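Local coordinates for retropepsin-like aspartic endopeptidase domain-containing protein (Legionella pneumophila subsp. pneumophila str. Philadelphia 1, PDB 2PMA) that is of unknown function but contains a predicted retropepsin-like aspartic endopeptidase domain and belongs to a family of putative ATP-dependent zinc proteases, at residues Y60-I72 and P88-L100. Numbering follows the deposited sequence.
Sequences YSFEGEYVGKVKI and PIKRPVVLLNIKL. With FMT (formic acid), chain F.
A classic beta bulge shifts by one residue the register of the antiparallel ladder between strands 58-71 and 90-100: V67 and G68 together face V93. V67 N donates to V93 O at 2.9 Å, and V93 N returns a bond to G68 O at 2.8 Å, its donor tilted 35° from the carbonyl plane. At the backbone angles of G68 a CB would be jammed against the preceding carbonyl O, which accounts for the glycine. Beyond the bulge the register is regular, V70 and R91 forming a hydrogen-bonded pair in which each N reaches the other's O over 2.8 Å. The ladder continues to I72 and I89, where I72 N donates to I89 O and I89 N, over a longer 3.3 Å, to I72 O. In the curled mixed beta sheet of this retropepsin-like domain, strand 90-100 pairs with 58-71, 103-112 and 8-13, V93 and V94 also packing on 103-112.

The ring of Y66, its CG turned away from the backbone N (chi1 -172°), runs along the strands to P92, CE2 meeting CB at 3.4 Å, while V93 O lies at the ring edge near its plane; L49 of strand 46-55 touches both Y66 and P92. On the opposite face from Y66 and P92, V93 sets CG2 against V70 CG1; its CG1 meets V67 CG2. V67's other methyl, CG1, meets L95 CG at 3.8 Å, at about a right angle. Nearby, L95 N bonds to E65 O in the carbonyl plane. Toward F62 the strands splay apart, and a water donates to both E63 O and L95 O; a formic acid, probably from the crystallisation liquor, accepts the E65 N-H.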
loop_
_atom_site.group_PDB
_atom_site.type_symbol
_atom_site.label_atom_id
_atom_site.label_comp_id
_atom_site.label_asym_id
_atom_site.label_seq_id
_atom_site.Cartn_x
_atom_site.Cartn_y
_atom_site.Cartn_z
ATOM N N TYR A 60 -10.237 -7.823 5.688
ATOM C CA TYR A 60 -10.068 -8.247 4.273
ATOM C C TYR A 60 -8.771 -9.041 4.180
ATOM O O TYR A 60 -7.723 -8.512 4.539
ATOM C CB TYR A 60 -9.973 -7.026 3.294
ATOM C CG TYR A 60 -11.315 -6.211 3.323
ATOM C CD1 TYR A 60 -12.275 -6.377 2.314
ATOM C CD2 TYR A 60 -11.631 -5.382 4.400
ATOM C CE1 TYR A 60 -13.554 -5.685 2.401
ATOM C CE2 TYR A 60 -12.857 -4.669 4.477
ATOM C CZ TYR A 60 -13.809 -4.838 3.455
ATOM O OH TYR A 60 -15.019 -4.194 3.501
ATOM N N SER A 61 -8.861 -10.239 3.606
ATOM C CA SER A 61 -7.705 -11.130 3.516
ATOM C C SER A 61 -7.065 -11.009 2.123
ATOM O O SER A 61 -7.792 -10.962 1.076
ATOM C CB SER A 61 -8.155 -12.567 3.823
ATOM O OG SER A 61 -7.016 -13.426 3.854
ATOM N N PHE A 62 -5.727 -10.929 2.102
ATOM C CA PHE A 62 -4.989 -10.865 0.851
ATOM C C PHE A 62 -3.879 -11.909 0.840
ATOM O O PHE A 62 -3.437 -12.366 1.900
ATOM C CB PHE A 62 -4.314 -9.494 0.745
ATOM C CG PHE A 62 -5.268 -8.353 0.587
ATOM C CD1 PHE A 62 -5.555 -7.872 -0.692
ATOM C CD2 PHE A 62 -5.884 -7.774 1.696
ATOM C CE1 PHE A 62 -6.463 -6.818 -0.890
ATOM C CE2 PHE A 62 -6.770 -6.700 1.525
ATOM C CZ PHE A 62 -7.060 -6.217 0.213
ATOM N N GLU A 63 -3.389 -12.231 -0.361
ATOM C CA GLU A 63 -2.088 -12.924 -0.473
ATOM C C GLU A 63 -1.219 -12.079 -1.410
ATOM O O GLU A 63 -1.717 -11.486 -2.404
ATOM C CB GLU A 63 -2.247 -14.344 -1.009
ATOM C CG GLU A 63 -3.146 -15.220 -0.095
ATOM C CD GLU A 63 -3.173 -16.695 -0.513
ATOM O OE1 GLU A 63 -2.728 -16.977 -1.635
ATOM O OE2 GLU A 63 -3.647 -17.544 0.300
ATOM N N GLY A 64 0.058 -11.988 -1.102
ATOM C CA GLY A 64 0.967 -11.215 -1.953
ATOM C C GLY A 64 2.317 -11.903 -2.012
ATOM O O GLY A 64 2.734 -12.514 -1.039
ATOM N N GLU A 65 2.990 -11.783 -3.156
ATOM C CA GLU A 65 4.325 -12.336 -3.319
ATOM C C GLU A 65 5.237 -11.719 -2.273
ATOM O O GLU A 65 5.236 -10.513 -2.108
ATOM C CB GLU A 65 4.846 -11.990 -4.715
ATOM C CG GLU A 65 4.127 -12.748 -5.805
ATOM C CD GLU A 65 4.500 -12.189 -7.165
ATOM O OE1 GLU A 65 3.646 -11.530 -7.776
ATOM O OE2 GLU A 65 5.671 -12.368 -7.548
ATOM N N TYR A 66 6.052 -12.543 -1.604
ATOM C CA TYR A 66 6.906 -12.097 -0.503
ATOM C C TYR A 66 8.254 -11.792 -1.135
ATOM O O TYR A 66 8.975 -12.723 -1.592
ATOM C CB TYR A 66 7.028 -13.236 0.521
ATOM C CG TYR A 66 7.718 -12.930 1.856
ATOM C CD1 TYR A 66 7.890 -13.962 2.806
ATOM C CD2 TYR A 66 8.189 -11.655 2.182
ATOM C CE1 TYR A 66 8.507 -13.708 4.069
ATOM C CE2 TYR A 66 8.847 -11.397 3.430
ATOM C CZ TYR A 66 8.984 -12.427 4.352
ATOM O OH TYR A 66 9.590 -12.178 5.578
ATOM N N VAL A 67 8.592 -10.507 -1.200
ATOM C CA VAL A 67 9.750 -10.109 -2.002
ATOM C C VAL A 67 10.951 -9.612 -1.214
ATOM O O VAL A 67 12.018 -9.344 -1.800
ATOM C CB VAL A 67 9.378 -9.150 -3.161
ATOM C CG1 VAL A 67 8.378 -9.827 -4.120
ATOM C CG2 VAL A 67 8.791 -7.823 -2.638
ATOM N N GLY A 68 10.825 -9.507 0.100
ATOM C CA GLY A 68 12.006 -9.108 0.899
ATOM C C GLY A 68 11.599 -8.623 2.271
ATOM O O GLY A 68 10.448 -8.696 2.636
ATOM N N LYS A 69 12.576 -8.143 3.031
ATOM C CA LYS A 69 12.312 -7.537 4.330
ATOM C C LYS A 69 13.051 -6.226 4.324
ATOM O O LYS A 69 14.097 -6.085 3.654
ATOM C CB LYS A 69 12.866 -8.397 5.443
ATOM C CG LYS A 69 12.027 -9.536 5.867
ATOM C CD LYS A 69 12.768 -10.291 6.953
ATOM C CE LYS A 69 12.025 -11.514 7.419
ATOM N NZ LYS A 69 12.889 -12.286 8.396
ATOM N N VAL A 70 12.542 -5.250 5.043
ATOM C CA VAL A 70 13.253 -3.979 5.149
ATOM C C VAL A 70 13.256 -3.535 6.585
ATOM O O VAL A 70 12.327 -3.823 7.333
ATOM C CB VAL A 70 12.633 -2.858 4.292
ATOM C CG1 VAL A 70 12.862 -3.126 2.817
ATOM C CG2 VAL A 70 11.157 -2.684 4.597
ATOM N N LYS A 71 14.315 -2.827 6.961
ATOM C CA LYS A 71 14.351 -2.188 8.260
ATOM C C LYS A 71 13.535 -0.906 8.249
ATOM O O LYS A 71 13.656 -0.082 7.328
ATOM C CB LYS A 71 15.798 -1.909 8.666
ATOM C CG LYS A 71 16.624 -3.167 8.828
ATOM C CD LYS A 71 18.135 -2.896 8.679
ATOM C CE LYS A 71 18.700 -2.071 9.835
ATOM N NZ LYS A 71 20.173 -1.749 9.642
ATOM N N ILE A 72 12.755 -0.709 9.304
ATOM C CA ILE A 72 12.046 0.552 9.521
ATOM C C ILE A 72 12.556 1.244 10.790
ATOM O O ILE A 72 12.599 0.645 11.867
ATOM C CB ILE A 72 10.517 0.358 9.613
ATOM C CG1 ILE A 72 9.985 -0.353 8.361
ATOM C CG2 ILE A 72 9.816 1.706 9.819
ATOM C CD1 ILE A 72 8.515 -0.711 8.435
ATOM N N PRO A 88 14.481 -0.220 14.838
ATOM C CA PRO A 88 15.253 -0.938 13.815
ATOM C C PRO A 88 14.586 -2.291 13.573
ATOM O O PRO A 88 15.240 -3.330 13.614
ATOM C CB PRO A 88 16.618 -1.107 14.487
ATOM C CG PRO A 88 16.292 -1.214 15.970
ATOM C CD PRO A 88 14.943 -0.546 16.202
ATOM N N ILE A 89 13.285 -2.237 13.314
ATOM C CA ILE A 89 12.405 -3.394 13.224
ATOM C C ILE A 89 12.409 -3.805 11.745
ATOM O O ILE A 89 12.270 -2.931 10.896
ATOM C CB ILE A 89 11.000 -2.903 13.717
ATOM C CG1 ILE A 89 10.964 -2.817 15.261
ATOM C CG2 ILE A 89 9.848 -3.742 13.245
ATOM C CD1 ILE A 89 11.183 -4.176 15.978
ATOM N N LYS A 90 12.584 -5.091 11.432
ATOM C CA LYS A 90 12.441 -5.539 10.027
ATOM C C LYS A 90 11.011 -5.938 9.791
ATOM O O LYS A 90 10.458 -6.666 10.615
ATOM C CB LYS A 90 13.346 -6.745 9.749
ATOM C CG LYS A 90 14.824 -6.344 9.660
ATOM C CD LYS A 90 15.707 -7.546 9.312
ATOM C CE LYS A 90 16.696 -7.102 8.210
ATOM N NZ LYS A 90 17.672 -8.158 7.732
ATOM N N ARG A 91 10.433 -5.476 8.672
ATOM C CA ARG A 91 9.087 -5.873 8.270
ATOM C C ARG A 91 9.127 -6.468 6.862
ATOM O O ARG A 91 10.083 -6.175 6.069
ATOM C CB ARG A 91 8.141 -4.676 8.300
ATOM C CG ARG A 91 7.920 -4.085 9.769
ATOM C CD ARG A 91 7.388 -5.102 10.800
ATOM N NE ARG A 91 6.201 -5.788 10.277
ATOM C CZ ARG A 91 5.928 -7.070 10.493
ATOM N NH1 ARG A 91 4.858 -7.606 9.928
ATOM N NH2 ARG A 91 6.746 -7.822 11.255
ATOM N N PRO A 92 8.134 -7.324 6.553
ATOM C CA PRO A 92 8.146 -7.980 5.270
ATOM C C PRO A 92 7.595 -7.043 4.191
ATOM O O PRO A 92 6.717 -6.188 4.455
ATOM C CB PRO A 92 7.252 -9.217 5.515
ATOM C CG PRO A 92 6.193 -8.729 6.532
ATOM C CD PRO A 92 6.976 -7.716 7.387
ATOM N N VAL A 93 8.073 -7.265 2.971
ATOM C CA VAL A 93 7.613 -6.514 1.822
ATOM C C VAL A 93 6.896 -7.458 0.874
ATOM O O VAL A 93 7.435 -8.517 0.515
ATOM C CB VAL A 93 8.801 -5.966 1.046
ATOM C CG1 VAL A 93 8.292 -5.129 -0.150
ATOM C CG2 VAL A 93 9.750 -5.155 1.961
ATOM N N VAL A 94 5.701 -7.071 0.438
ATOM C CA VAL A 94 4.907 -7.902 -0.503
ATOM C C VAL A 94 4.517 -7.061 -1.706
ATOM O O VAL A 94 4.552 -5.829 -1.641
ATOM C CB VAL A 94 3.589 -8.463 0.138
ATOM C CG1 VAL A 94 3.965 -9.404 1.288
ATOM C CG2 VAL A 94 2.637 -7.320 0.614
ATOM N N LEU A 95 4.094 -7.723 -2.784
ATOM C CA LEU A 95 3.595 -7.014 -3.946
ATOM C C LEU A 95 2.073 -6.920 -3.805
ATOM O O LEU A 95 1.405 -7.934 -3.468
ATOM C CB LEU A 95 3.916 -7.817 -5.206
ATOM C CG LEU A 95 5.406 -7.922 -5.540
ATOM C CD1 LEU A 95 5.564 -8.624 -6.892
ATOM C CD2 LEU A 95 6.037 -6.536 -5.550
ATOM N N LEU A 96 1.522 -5.748 -4.109
ATOM C CA LEU A 96 0.093 -5.464 -3.897
ATOM C C LEU A 96 -0.450 -4.725 -5.117
ATOM O O LEU A 96 0.148 -3.741 -5.534
ATOM C CB LEU A 96 -0.059 -4.562 -2.661
ATOM C CG LEU A 96 -1.375 -3.869 -2.249
ATOM C CD1 LEU A 96 -2.357 -4.797 -1.544
ATOM C CD2 LEU A 96 -1.065 -2.700 -1.332
ATOM N N ASN A 97 -1.583 -5.205 -5.663
ATOM C CA ASN A 97 -2.239 -4.586 -6.833
ATOM C C ASN A 97 -3.091 -3.428 -6.350
ATOM O O ASN A 97 -4.015 -3.611 -5.547
ATOM C CB ASN A 97 -3.117 -5.625 -7.580
ATOM C CG ASN A 97 -2.369 -6.904 -7.881
ATOM O OD1 ASN A 97 -1.226 -6.843 -8.296
ATOM N ND2 ASN A 97 -3.014 -8.082 -7.676
ATOM N N ILE A 98 -2.745 -2.218 -6.796
ATOM C CA ILE A 98 -3.380 -0.985 -6.276
ATOM C C ILE A 98 -3.836 -0.096 -7.431
ATOM O O ILE A 98 -3.077 0.147 -8.383
ATOM C CB ILE A 98 -2.399 -0.163 -5.430
ATOM C CG1 ILE A 98 -1.970 -0.971 -4.200
ATOM C CG2 ILE A 98 -3.034 1.171 -4.963
ATOM C CD1 ILE A 98 -0.890 -0.325 -3.389
ATOM N N LYS A 99 -5.074 0.396 -7.320
ATOM C CA LYS A 99 -5.634 1.296 -8.318
ATOM C C LYS A 99 -5.705 2.713 -7.728
ATOM O O LYS A 99 -6.152 2.905 -6.599
ATOM C CB LYS A 99 -7.012 0.786 -8.752
ATOM C CG LYS A 99 -7.759 1.689 -9.740
ATOM C CD LYS A 99 -9.068 1.045 -10.113
ATOM C CE LYS A 99 -9.606 1.598 -11.426
ATOM N NZ LYS A 99 -10.130 2.972 -11.229
ATOM N N LEU A 100 -5.208 3.686 -8.473
ATOM C CA LEU A 100 -5.251 5.100 -8.078
ATOM C C LEU A 100 -5.796 5.831 -9.303
ATOM O O LEU A 100 -5.137 5.848 -10.351
ATOM C CB LEU A 100 -3.847 5.605 -7.722
ATOM C CG LEU A 100 -3.677 7.108 -7.428
ATOM C CD1 LEU A 100 -4.457 7.472 -6.188
ATOM C CD2 LEU A 100 -2.170 7.414 -7.219
HETATM C C FMT F . 0.609 -10.302 -6.273
HETATM O O1 FMT F . 0.911 -10.135 -7.506
HETATM O O2 FMT F . 1.420 -10.545 -5.342
HETATM O O HOH W 1 -1.169 -8.486 -2.180
#